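PDB 4Z7R: coenzyme PQQ synthesis protein B from Methylobacterium extorquens, which adopts the metallo-beta-lactamase fold, binds zinc, and takes part in pyrroloquinoline quinone biosynthesis, perhaps in transport of the cofactor or its precursor to the periplasm. Local coordinates for residues 52-57 / 83-88; 42-47 / 147-152; 105-110 / 131-136. All blocks are in the same frame, centred on the assembly; numbering follows the deposited sequence.

Interaction 1. Residues 52-57 / 83-88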
ATOM      1  N   LEU A  52      15.878 -11.254   0.648  1.00 12.13           N
ATOM      2  CA  LEU A  52      16.014  -9.939   1.247  0.86 11.68           C
ATOM      3  C   LEU A  52      15.145  -8.958   0.478  0.82 11.21           C
ATOM      4  O   LEU A  52      15.259  -8.848  -0.743  0.98 11.53           O
ATOM      5  CB  LEU A  52      17.469  -9.470   1.231  1.00 11.91           C
ATOM      6  CG  LEU A  52      17.684  -7.980   1.527  0.81 11.93           C
ATOM      7  CD1 LEU A  52      17.443  -7.673   2.999  1.00 11.60           C
ATOM      8  CD2 LEU A  52      19.077  -7.528   1.098  0.91 12.40           C
ATOM      9  N   LEU A  53      14.279  -8.249   1.192  1.00 10.68           N
ATOM     10  CA  LEU A  53      13.473  -7.202   0.582  0.87 12.65           C
ATOM     11  C   LEU A  53      14.189  -5.865   0.665  1.00 11.81           C
ATOM     12  O   LEU A  53      14.565  -5.420   1.746  0.94 12.03           O
ATOM     13  CB  LEU A  53      12.106  -7.110   1.265  1.00 14.31           C
ATOM     14  CG  LEU A  53      11.049  -6.268   0.555  1.00 15.59           C
ATOM     15  CD1 LEU A  53      10.491  -7.017  -0.630  0.79 16.39           C
ATOM     16  CD2 LEU A  53       9.936  -5.895   1.522  1.00 15.00           C
ATOM     17  N   LEU A  54      14.381  -5.224  -0.482  1.00 12.08           N
ATOM     18  CA  LEU A  54      14.969  -3.893  -0.499  0.92 12.23           C
ATOM     19  C   LEU A  54      13.869  -2.854  -0.673  0.83 11.70           C
ATOM     20  O   LEU A  54      13.263  -2.752  -1.739  1.00 12.31           O
ATOM     21  CB  LEU A  54      16.029  -3.775  -1.594  1.00 12.62           C
ATOM     22  CG  LEU A  54      17.332  -4.490  -1.208  0.88 12.85           C
ATOM     23  CD1 LEU A  54      17.404  -5.879  -1.825  0.87 12.84           C
ATOM     24  CD2 LEU A  54      18.556  -3.667  -1.569  0.60 13.20           C
ATOM     25  N   ASN A  55      13.616  -2.118   0.408  1.00 11.05           N
ATOM     26  CA  ASN A  55      12.535  -1.137   0.528  0.97 11.07           C
ATOM     27  C   ASN A  55      11.167  -1.815   0.600  0.91 12.29           C
ATOM     28  O   ASN A  55      10.960  -2.911   0.067  0.88 14.13           O
ATOM     29  CB  ASN A  55      12.613  -0.095  -0.599  1.00  9.73           C
ATOM     30  CG  ASN A  55      13.859   0.765  -0.511  0.93  9.07           C
ATOM     31  OD1 ASN A  55      14.221   1.247   0.564  0.82  9.50           O
ATOM     32  ND2 ASN A  55      14.523   0.965  -1.644  1.00  8.19           N
ATOM     33  N   ALA A  56      10.228  -1.137   1.251  0.93 12.41           N
ATOM     34  CA  ALA A  56       8.896  -1.686   1.488  1.00 12.82           C
ATOM     35  C   ALA A  56       7.842  -0.668   1.058  1.00 13.18           C
ATOM     36  O   ALA A  56       7.527   0.265   1.795  1.00 12.87           O
ATOM     37  CB  ALA A  56       8.695  -2.083   2.940  1.00 13.28           C
ATOM     38  N   SER A  57       7.316  -0.851  -0.149  0.95 13.88           N
ATOM     39  CA  SER A  57       6.464   0.146  -0.792  0.94 13.36           C
ATOM     40  C   SER A  57       5.001   0.049  -0.348  1.00 12.82           C
ATOM     41  O   SER A  57       4.585  -0.973   0.192  0.98 14.15           O
ATOM     42  CB  SER A  57       6.567  -0.001  -2.314  0.63 13.53           C
ATOM     43  OG  SER A  57       5.487  -0.758  -2.825  0.99 14.00           O
ATOM     44  N   ALA A  83      14.463 -10.693   5.570  0.85 11.87           N
ATOM     45  CA  ALA A  83      14.949  -9.396   6.018  1.00 10.90           C
ATOM     46  C   ALA A  83      14.486  -8.267   5.110  0.94  9.63           C
ATOM     47  O   ALA A  83      14.165  -8.483   3.942  0.98  9.98           O
ATOM     48  CB  ALA A  83      16.471  -9.409   6.109  0.89 11.47           C
ATOM     49  N   VAL A  84      14.445  -7.059   5.660  1.00  8.79           N
ATOM     50  CA  VAL A  84      14.107  -5.878   4.880  1.00  9.61           C
ATOM     51  C   VAL A  84      15.186  -4.824   5.078  0.78 10.46           C
ATOM     52  O   VAL A  84      15.624  -4.574   6.203  0.86 10.89           O
ATOM     53  CB  VAL A  84      12.731  -5.300   5.271  0.81 10.04           C
ATOM     54  CG1 VAL A  84      12.411  -4.059   4.438  0.87 10.17           C
ATOM     55  CG2 VAL A  84      11.650  -6.350   5.098  1.00 10.68           C
ATOM     56  N   LEU A  85      15.638  -4.242   3.974  0.95 10.57           N
ATOM     57  CA  LEU A  85      16.612  -3.160   4.013  0.92 10.88           C
ATOM     58  C   LEU A  85      16.015  -1.897   3.393  0.95 10.92           C
ATOM     59  O   LEU A  85      15.433  -1.946   2.312  0.92 11.61           O
ATOM     60  CB  LEU A  85      17.899  -3.566   3.286  1.00 11.26           C
ATOM     61  CG  LEU A  85      18.873  -2.451   2.904  0.71 11.77           C
ATOM     62  CD1 LEU A  85      19.500  -1.832   4.144  0.84 12.07           C
ATOM     63  CD2 LEU A  85      19.948  -2.983   1.966  0.68 11.83           C
ATOM     64  N   LEU A  86      16.157  -0.774   4.087  1.00 10.64           N
ATOM     65  CA  LEU A  86      15.710   0.519   3.570  1.00  9.84           C
ATOM     66  C   LEU A  86      16.872   1.337   3.019  0.72 10.96           C
ATOM     67  O   LEU A  86      17.902   1.476   3.678  1.00 11.40           O
ATOM     68  CB  LEU A  86      14.996   1.317   4.660  0.91  9.58           C
ATOM     69  CG  LEU A  86      13.899   0.588   5.433  0.78  9.07           C
ATOM     70  CD1 LEU A  86      13.401   1.445   6.591  1.00  9.05           C
ATOM     71  CD2 LEU A  86      12.763   0.216   4.503  1.00  7.93           C
ATOM     72  N   THR A  87      16.712   1.865   1.808  0.91 11.65           N
ATOM     73  CA  THR A  87      17.752   2.691   1.201  0.87 12.30           C
ATOM     74  C   THR A  87      17.553   4.179   1.509  0.82 12.28           C
ATOM     75  O   THR A  87      18.495   4.968   1.423  1.00 12.13           O
ATOM     76  CB  THR A  87      17.811   2.493  -0.330  0.91 13.15           C
ATOM     77  OG1 THR A  87      16.560   2.871  -0.921  0.91 13.40           O
ATOM     78  CG2 THR A  87      18.109   1.040  -0.664  0.88 13.66           C
ATOM     79  N   ASN A  88      16.327   4.558   1.857  0.86 12.90           N
ATOM     80  CA  ASN A  88      16.047   5.912   2.333  0.85 13.29           C
ATOM     81  C   ASN A  88      14.718   5.958   3.087  0.57 12.51           C
ATOM     82  O   ASN A  88      14.056   4.933   3.243  0.96 11.76           O
ATOM     83  CB  ASN A  88      16.079   6.923   1.173  1.00 14.50           C
ATOM     84  CG  ASN A  88      14.759   7.026   0.419  0.94 15.29           C
ATOM     85  OD1 ASN A  88      13.927   6.119   0.436  0.82 15.80           O
ATOM     86  ND2 ASN A  88      14.579   8.145  -0.275  0.36 15.37           N
TER
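Asn55 and Thr87 grip each other just past the ends of two parallel strands, with two hydrogen bonds between them. Thr87 N gives a nearly straight bond to Asn55 OD1 at 2.9 Å, the donor tilted somewhat out of the carbonyl plane. Asn55 ND2 in turn donates to Thr87 OG1, also 2.9 Å away, and here the hydroxyl lies in the amide plane. Asn55 CG is anti to the carbonyl carbon and beside the backbone N (chi1 -65°); the two side chains cross at about a right angle.

Before this pair in the chain the backbones bond as a ladder. Leu53 N reaches Ala83 O, Leu85 N reaches Leu53 O at 2.7 Å, and Asn55 N closes the series on Leu85 O.

Apolar contacts flank the ladder on both faces of the sheet. Leu52 CD1 leans over the neighbouring strand, 3.7 Å from Ala83 CB, and also touches Leu85 CB. On the same face Leu54 CD2 meets Leu85 CD2 at 3.9 Å, the two leucines lying side by side and pointing the same way. Leu53 CB packs against Val84 CG2 on the other face, at 3.9 Å.

Strands 51-54 and 81-85 belong to a beta-alpha-beta unit that includes helix 60-66. Next in the chain, Asn88 is hydrogen-bonded through OD1 to His93 ND1, its side chain about 6 Å from a zinc ion. Past the strands, polar side-chain atoms of Asn55 and Thr87 tie the two exits together; both ends of the amide are engaged, ND2 also by Tyr192 OH, which fixes its flip.

Interaction 2. Residues 42-47 / 147-152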
ATOM      1  N   ILE A  42      12.635  -4.045  -4.663  1.00  8.91           N
ATOM      2  CA  ILE A  42      13.144  -5.263  -5.285  0.95  9.19           C
ATOM      3  C   ILE A  42      13.416  -6.314  -4.219  0.83  8.67           C
ATOM      4  O   ILE A  42      13.551  -5.997  -3.036  0.97  8.35           O
ATOM      5  CB  ILE A  42      14.442  -5.028  -6.106  1.00 13.33           C
ATOM      6  CG1 ILE A  42      15.648  -4.836  -5.181  1.00 13.67           C
ATOM      7  CG2 ILE A  42      14.277  -3.855  -7.084  1.00 13.20           C
ATOM      8  CD1 ILE A  42      16.988  -4.864  -5.907  1.00 13.58           C
ATOM      9  N   ALA A  43      13.477  -7.569  -4.641  0.92  8.65           N
ATOM     10  CA  ALA A  43      13.839  -8.653  -3.740  0.91  8.53           C
ATOM     11  C   ALA A  43      15.011  -9.427  -4.321  0.80  8.57           C
ATOM     12  O   ALA A  43      15.076  -9.653  -5.529  1.00  8.40           O
ATOM     13  CB  ALA A  43      12.654  -9.569  -3.494  0.86  8.27           C
ATOM     14  N   VAL A  44      15.947  -9.815  -3.464  0.96  9.35           N
ATOM     15  CA  VAL A  44      17.142 -10.518  -3.915  1.00  9.92           C
ATOM     16  C   VAL A  44      17.369 -11.752  -3.050  0.87 10.84           C
ATOM     17  O   VAL A  44      17.139 -11.716  -1.842  1.00 10.87           O
ATOM     18  CB  VAL A  44      18.389  -9.597  -3.866  0.94 10.86           C
ATOM     19  CG1 VAL A  44      19.635 -10.346  -4.307  0.84 11.10           C
ATOM     20  CG2 VAL A  44      18.179  -8.365  -4.737  1.00 10.19           C
ATOM     21  N   SER A  45      17.816 -12.841  -3.671  1.00 11.42           N
ATOM     22  CA  SER A  45      18.083 -14.083  -2.952  0.83 12.07           C
ATOM     23  C   SER A  45      19.337 -14.771  -3.478  0.91 11.84           C
ATOM     24  O   SER A  45      19.582 -14.784  -4.684  1.00 11.89           O
ATOM     25  CB  SER A  45      16.896 -15.038  -3.067  1.00 12.76           C
ATOM     26  OG  SER A  45      17.192 -16.290  -2.471  0.89 13.38           O
ATOM     27  N   PRO A  46      20.136 -15.352  -2.572  0.80 11.91           N
ATOM     28  CA  PRO A  46      21.300 -16.131  -2.998  0.62 12.50           C
ATOM     29  C   PRO A  46      20.925 -17.543  -3.443  1.00 13.77           C
ATOM     30  O   PRO A  46      21.706 -18.187  -4.140  0.89 14.48           O
ATOM     31  CB  PRO A  46      22.172 -16.162  -1.742  1.00 11.71           C
ATOM     32  CG  PRO A  46      21.184 -16.146  -0.623  0.93 11.97           C
ATOM     33  CD  PRO A  46      20.035 -15.270  -1.103  1.00 11.31           C
ATOM     34  N   ASP A  47      19.739 -18.010  -3.057  1.00 13.77           N
ATOM     35  CA  ASP A  47      19.385 -19.413  -3.256  0.95 14.55           C
ATOM     36  C   ASP A  47      18.001 -19.612  -3.874  1.00 14.16           C
ATOM     37  O   ASP A  47      17.638 -20.728  -4.238  0.87 14.43           O
ATOM     38  CB  ASP A  47      19.466 -20.170  -1.922  1.00 15.22           C
ATOM     39  CG  ASP A  47      18.634 -19.525  -0.822  0.78 15.95           C
ATOM     40  OD1 ASP A  47      17.638 -18.835  -1.128  0.94 16.05           O
ATOM     41  OD2 ASP A  47      18.975 -19.715   0.361  0.92 16.19           O
ATOM     42  N   PRO A 147      22.104 -15.940   4.456  0.80 11.23           N
ATOM     43  CA  PRO A 147      23.361 -16.679   4.273  1.00 10.68           C
ATOM     44  C   PRO A 147      23.778 -16.772   2.804  1.00  9.60           C
ATOM     45  O   PRO A 147      23.017 -17.251   1.963  0.65  9.40           O
ATOM     46  CB  PRO A 147      23.039 -18.060   4.845  1.00 10.69           C
ATOM     47  CG  PRO A 147      21.984 -17.788   5.873  0.69 10.96           C
ATOM     48  CD  PRO A 147      21.137 -16.693   5.274  0.99 11.42           C
ATOM     49  N   GLY A 148      24.982 -16.293   2.512  1.00 10.01           N
ATOM     50  CA  GLY A 148      25.511 -16.305   1.162  1.00 10.93           C
ATOM     51  C   GLY A 148      25.308 -14.983   0.444  0.76 11.28           C
ATOM     52  O   GLY A 148      25.839 -14.771  -0.645  0.87 11.30           O
ATOM     53  N   LEU A 149      24.541 -14.087   1.053  1.00 11.15           N
ATOM     54  CA  LEU A 149      24.259 -12.796   0.436  1.00 12.09           C
ATOM     55  C   LEU A 149      24.894 -11.664   1.229  1.00 13.19           C
ATOM     56  O   LEU A 149      24.458 -11.349   2.335  0.98 14.24           O
ATOM     57  CB  LEU A 149      22.750 -12.572   0.317  1.00 11.94           C
ATOM     58  CG  LEU A 149      22.317 -11.349  -0.497  1.00 12.64           C
ATOM     59  CD1 LEU A 149      22.468 -11.634  -1.982  0.68 13.16           C
ATOM     60  CD2 LEU A 149      20.882 -10.962  -0.166  0.93 12.82           C
ATOM     61  N   SER A 150      25.921 -11.049   0.652  1.00 13.33           N
ATOM     62  CA  SER A 150      26.605  -9.938   1.302  1.00 13.46           C
ATOM     63  C   SER A 150      26.091  -8.606   0.779  0.78 13.25           C
ATOM     64  O   SER A 150      25.922  -8.420  -0.429  0.92 12.80           O
ATOM     65  CB  SER A 150      28.118 -10.042   1.097  0.97 14.11           C
ATOM     66  OG  SER A 150      28.436 -10.132  -0.281  0.33 13.73           O
ATOM     67  N   VAL A 151      25.841  -7.682   1.699  0.97 12.99           N
ATOM     68  CA  VAL A 151      25.316  -6.365   1.357  0.73 12.33           C
ATOM     69  C   VAL A 151      26.178  -5.265   1.973  0.82 12.52           C
ATOM     70  O   VAL A 151      26.537  -5.334   3.147  0.95 13.14           O
ATOM     71  CB  VAL A 151      23.855  -6.196   1.831  1.00 11.48           C
ATOM     72  CG1 VAL A 151      23.294  -4.858   1.391  0.96 12.36           C
ATOM     73  CG2 VAL A 151      22.982  -7.342   1.319  0.80 11.43           C
ATOM     74  N   THR A 152      26.493  -4.243   1.181  0.90 12.33           N
ATOM     75  CA  THR A 152      27.252  -3.101   1.673  1.00 11.98           C
ATOM     76  C   THR A 152      26.482  -1.821   1.390  0.81 11.43           C
ATOM     77  O   THR A 152      25.989  -1.614   0.283  1.00 10.58           O
ATOM     78  CB  THR A 152      28.645  -3.011   1.021  0.94 13.19           C
ATOM     79  OG1 THR A 152      29.314  -4.273   1.135  0.76 13.00           O
ATOM     80  CG2 THR A 152      29.488  -1.940   1.701  0.79 13.76           C
TER
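Pro46 and Leu149 make the broadest part of this contact, where the exit of strand 41-45 meets the chain leading into strand 149-159. The proline ring crosses the leucine side chain at about a right angle: Pro46 CG lies 4.0 Å from Leu149 CB, with CD almost as near. Deeper in, Leu149 CD1 touches Val44 CG1 at 3.9 Å, again with the side chains crossing. Leu149 CG stands anti to the backbone N (chi1 -171°), and from there the branch carrying CD1 reaches the valine. Val44 and Leu149 are both buried, and their contact is wholly apolar.

The other end is looser and turned to solvent, for Pro147 and Gly148 are exposed. Here the proline ring meets backbone atoms: Pro46 CG comes within 3.4 Å of Pro147 O, and Pro46 CB rests 4.0 Å from C of Gly148, a residue with a positive phi (97°). On the facing segment, Asp47 N donates to Ser45 OG at 3.1 Å, an ST turn that bends the chain as it leaves the strand.

The two strands belong to different sheets of the metallo-beta-lactamase sandwich, so they meet by van der Waals packing, not by strand pairing. Strand 51-54 is hydrogen-bonded beside strand 41-45, and Ile183 of strand 179-185 touches both Val44 and Leu149, with Leu190 of strand 188-193 also against Val44.

Interaction 3. Residues 105-110 / 131-136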
ATOM      1  N   PRO A 105       8.455 -12.883  12.121  1.00 14.61           N
ATOM      2  CA  PRO A 105       9.840 -12.530  12.442  1.00 14.98           C
ATOM      3  C   PRO A 105      10.660 -12.193  11.202  0.97 15.44           C
ATOM      4  O   PRO A 105      10.641 -12.938  10.221  0.82 15.76           O
ATOM      5  CB  PRO A 105      10.388 -13.797  13.122  1.00 15.18           C
ATOM      6  CG  PRO A 105       9.199 -14.672  13.392  0.74 15.49           C
ATOM      7  CD  PRO A 105       8.161 -14.300  12.388  0.71 15.09           C
ATOM      8  N   PHE A 106      11.359 -11.066  11.253  0.95 15.15           N
ATOM      9  CA  PHE A 106      12.394 -10.738  10.279  1.00 14.26           C
ATOM     10  C   PHE A 106      13.280  -9.650  10.868  1.00 13.86           C
ATOM     11  O   PHE A 106      12.977  -9.112  11.933  1.00 14.25           O
ATOM     12  CB  PHE A 106      11.795 -10.295   8.937  1.00 13.79           C
ATOM     13  CG  PHE A 106      10.983  -9.031   9.007  0.84 12.93           C
ATOM     14  CD1 PHE A 106       9.631  -9.075   9.303  0.95 12.42           C
ATOM     15  CD2 PHE A 106      11.567  -7.799   8.748  0.92 12.41           C
ATOM     16  CE1 PHE A 106       8.880  -7.914   9.354  0.95 11.70           C
ATOM     17  CE2 PHE A 106      10.824  -6.636   8.799  0.92 12.43           C
ATOM     18  CZ  PHE A 106       9.479  -6.691   9.101  0.90 11.91           C
ATOM     19  N   THR A 107      14.382  -9.342  10.193  1.00 13.31           N
ATOM     20  CA  THR A 107      15.259  -8.270  10.646  1.00 13.23           C
ATOM     21  C   THR A 107      15.156  -7.070   9.709  0.98 13.03           C
ATOM     22  O   THR A 107      15.303  -7.202   8.492  0.95 13.40           O
ATOM     23  CB  THR A 107      16.732  -8.719  10.743  0.92 13.64           C
ATOM     24  OG1 THR A 107      16.839  -9.846  11.624  0.99 13.71           O
ATOM     25  CG2 THR A 107      17.593  -7.589  11.289  0.89 14.20           C
ATOM     26  N   LEU A 108      14.881  -5.908  10.286  1.00 12.40           N
ATOM     27  CA  LEU A 108      14.823  -4.664   9.533  0.96 12.56           C
ATOM     28  C   LEU A 108      16.156  -3.924   9.622  0.84 11.50           C
ATOM     29  O   LEU A 108      16.610  -3.576  10.713  1.00 10.60           O
ATOM     30  CB  LEU A 108      13.681  -3.784  10.046  1.00 12.67           C
ATOM     31  CG  LEU A 108      13.514  -2.401   9.420  0.67 13.43           C
ATOM     32  CD1 LEU A 108      13.253  -2.520   7.925  1.00 13.79           C
ATOM     33  CD2 LEU A 108      12.382  -1.657  10.107  1.00 13.61           C
ATOM     34  N   TYR A 109      16.774  -3.695   8.466  1.00 11.45           N
ATOM     35  CA  TYR A 109      18.068  -3.020   8.384  0.80 13.12           C
ATOM     36  C   TYR A 109      17.958  -1.622   7.788  0.80 13.44           C
ATOM     37  O   TYR A 109      17.236  -1.411   6.815  1.00 13.48           O
ATOM     38  CB  TYR A 109      19.052  -3.825   7.535  1.00 13.81           C
ATOM     39  CG  TYR A 109      19.405  -5.197   8.062  0.68 13.35           C
ATOM     40  CD1 TYR A 109      20.476  -5.378   8.928  0.89 13.39           C
ATOM     41  CD2 TYR A 109      18.689  -6.317   7.661  0.92 12.87           C
ATOM     42  CE1 TYR A 109      20.812  -6.641   9.398  1.00 12.85           C
ATOM     43  CE2 TYR A 109      19.017  -7.579   8.121  0.89 12.60           C
ATOM     44  CZ  TYR A 109      20.079  -7.735   8.989  0.85 12.49           C
ATOM     45  OH  TYR A 109      20.397  -8.992   9.449  1.00 12.10           O
ATOM     46  N   ALA A 110      18.683  -0.677   8.380  0.94 13.19           N
ATOM     47  CA  ALA A 110      18.821   0.667   7.824  0.93 12.88           C
ATOM     48  C   ALA A 110      19.977   1.391   8.505  0.67 13.20           C
ATOM     49  O   ALA A 110      20.517   0.910   9.499  0.98 14.20           O
ATOM     50  CB  ALA A 110      17.529   1.458   7.975  1.00 11.75           C
ATOM     51  N   VAL A 131       9.384  -9.459  17.926  1.00 18.94           N
ATOM     52  CA  VAL A 131       9.211 -10.207  16.690  0.94 18.51           C
ATOM     53  C   VAL A 131      10.159  -9.696  15.605  0.70 17.78           C
ATOM     54  O   VAL A 131      10.879 -10.467  14.970  0.92 18.35           O
ATOM     55  CB  VAL A 131       7.753 -10.115  16.188  0.90 18.90           C
ATOM     56  CG1 VAL A 131       7.616 -10.765  14.834  0.86 19.02           C
ATOM     57  CG2 VAL A 131       6.801 -10.758  17.188  0.43 19.14           C
ATOM     58  N   VAL A 132      10.149  -8.385  15.396  1.00 16.66           N
ATOM     59  CA  VAL A 132      10.979  -7.769  14.373  1.00 16.19           C
ATOM     60  C   VAL A 132      12.208  -7.114  14.989  0.90 16.25           C
ATOM     61  O   VAL A 132      12.088  -6.185  15.786  1.00 17.27           O
ATOM     62  CB  VAL A 132      10.191  -6.714  13.570  0.86 15.45           C
ATOM     63  CG1 VAL A 132      11.100  -6.024  12.560  1.00 14.75           C
ATOM     64  CG2 VAL A 132       9.000  -7.359  12.880  1.00 15.12           C
ATOM     65  N   LYS A 133      13.384  -7.620  14.629  1.00 15.45           N
ATOM     66  CA  LYS A 133      14.648  -7.025  15.055  1.00 15.71           C
ATOM     67  C   LYS A 133      14.997  -5.812  14.204  0.91 15.04           C
ATOM     68  O   LYS A 133      15.013  -5.890  12.976  0.91 14.77           O
ATOM     69  CB  LYS A 133      15.778  -8.058  14.985  0.87 16.71           C
ATOM     70  CG  LYS A 133      17.164  -7.516  15.334  0.72 18.29           C
ATOM     71  CD  LYS A 133      17.224  -6.932  16.737  0.51 19.72           C
ATOM     72  CE  LYS A 133      18.615  -6.389  17.036  0.71 21.05           C
ATOM     73  NZ  LYS A 133      18.701  -5.746  18.375  0.61 21.79           N
ATOM     74  N   ARG A 134      15.275  -4.690  14.859  1.00 14.44           N
ATOM     75  CA  ARG A 134      15.684  -3.492  14.144  0.85 13.71           C
ATOM     76  C   ARG A 134      17.183  -3.280  14.309  0.64 13.64           C
ATOM     77  O   ARG A 134      17.666  -2.954  15.393  0.88 13.85           O
ATOM     78  CB  ARG A 134      14.888  -2.281  14.633  0.90 13.83           C
ATOM     79  CG  ARG A 134      13.387  -2.505  14.523  1.00 13.65           C
ATOM     80  CD  ARG A 134      12.582  -1.254  14.778  0.94 14.08           C
ATOM     81  NE  ARG A 134      11.173  -1.583  14.979  0.92 13.73           N
ATOM     82  CZ  ARG A 134      10.182  -0.702  14.935  0.79 13.03           C
ATOM     83  NH1 ARG A 134      10.438   0.574  14.683  0.89 13.33           N
ATOM     84  NH2 ARG A 134       8.930  -1.101  15.133  0.84 12.81           N
ATOM     85  N   GLN A 135      17.915  -3.481  13.219  1.00 13.26           N
ATOM     86  CA  GLN A 135      19.369  -3.481  13.264  0.99 14.02           C
ATOM     87  C   GLN A 135      19.943  -2.364  12.406  0.50 13.34           C
ATOM     88  O   GLN A 135      19.748  -2.342  11.191  0.99 13.11           O
ATOM     89  CB  GLN A 135      19.911  -4.833  12.792  0.99 14.83           C
ATOM     90  CG  GLN A 135      21.430  -4.914  12.733  1.00 14.95           C
ATOM     91  CD  GLN A 135      22.062  -4.725  14.095  0.58 14.97           C
ATOM     92  OE1 GLN A 135      21.833  -5.515  15.009  0.77 14.85           O
ATOM     93  NE2 GLN A 135      22.863  -3.677  14.237  1.00 14.64           N
ATOM     94  N   THR A 136      20.643  -1.430  13.041  1.00 13.03           N
ATOM     95  CA  THR A 136      21.302  -0.356  12.311  0.92 14.28           C
ATOM     96  C   THR A 136      22.553  -0.864  11.605  0.59 14.64           C
ATOM     97  O   THR A 136      23.248  -1.754  12.102  0.90 15.74           O
ATOM     98  CB  THR A 136      21.682   0.824  13.229  0.89 14.81           C
ATOM     99  OG1 THR A 136      22.549   0.368  14.273  0.92 15.04           O
ATOM    100  CG2 THR A 136      20.437   1.448  13.845  0.90 14.83           C
TER
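Phe106 and Val132 form the main apolar contact between these parallel strands. The valine sets CG1 over one face of the ring, a CH-pi contact 4.0 Å from the centroid and offset toward the rim, while CG2 approaches CE1 at 3.6 Å. Phe106 CG sits between the backbone N and the carbonyl carbon (chi1 63°), and the end of the side chain comes nearer to the other strand than its root does. On that face of the sheet Leu108 CB adds a looser contact to Val132 CG1.

The opposite face carries Thr107, Tyr109, Lys133 and Gln135. Thr107 CG2 lies 3.9 Å from Gln135 CB, the two side chains side by side, and also over one face of the Tyr109 ring, toward its rim. Tyr109 CE1 meets Gln135 CG at 3.8 Å as the side chains cross obliquely. The glutamine chain then bends at chi2 (62°) and leads away, NE2 donating to Thr136 O at 2.9 Å within its own strand, in the carbonyl plane and on a lone pair.

A backbone ladder sets the register of the strands. Its first rung, Lys133 N to Phe106 O, is bent (141°); Leu108 N donates to Lys133 O at 2.7 Å, and Gln135 N to Leu108 O at 2.8 Å; the last rung, Ala110 N to Gln135 O, is weak.

Further out, the Arg134 guanidinium is held by Ser119 OG and Met127 O. Strands 106-110 and 132-136 form a beta-alpha-beta unit with helix 112-119, whose Leu115 packs on Leu108, Ala110 and Thr136. Strand 132-136 is an edge strand of its sheet within this chain; on its inner side, strand 106-110 is bonded to strand 81-85, with Phe106 and Leu108 against Val84.

Interactions 1 and 3 are successive parts of one sheet, their centres 11 Å apart: Tyr109 N lies 2.7 Å from Val84 O, a probable hydrogen bond that joins the pair 52-57 / 83-88 to the pair 105-110 / 131-136. Interaction 2 adds strand 41-45 next to strand 51-54, on the edge of it away from strand 81-85, through a probable hydrogen bond from Leu52 N to Val44 O, 2.8 Å; it also brings in the second sheet, where Val151 CG1 touches Leu85 CD2 at 3.9 Å. Interactions 2 and 3 do not touch; their nearest atoms are about 8 Å apart. Interaction 1 thus lies between the others, its Asn88 near a zinc ion, probably the one bound by Asp92 and His265, while along the chain interaction 2 encloses both.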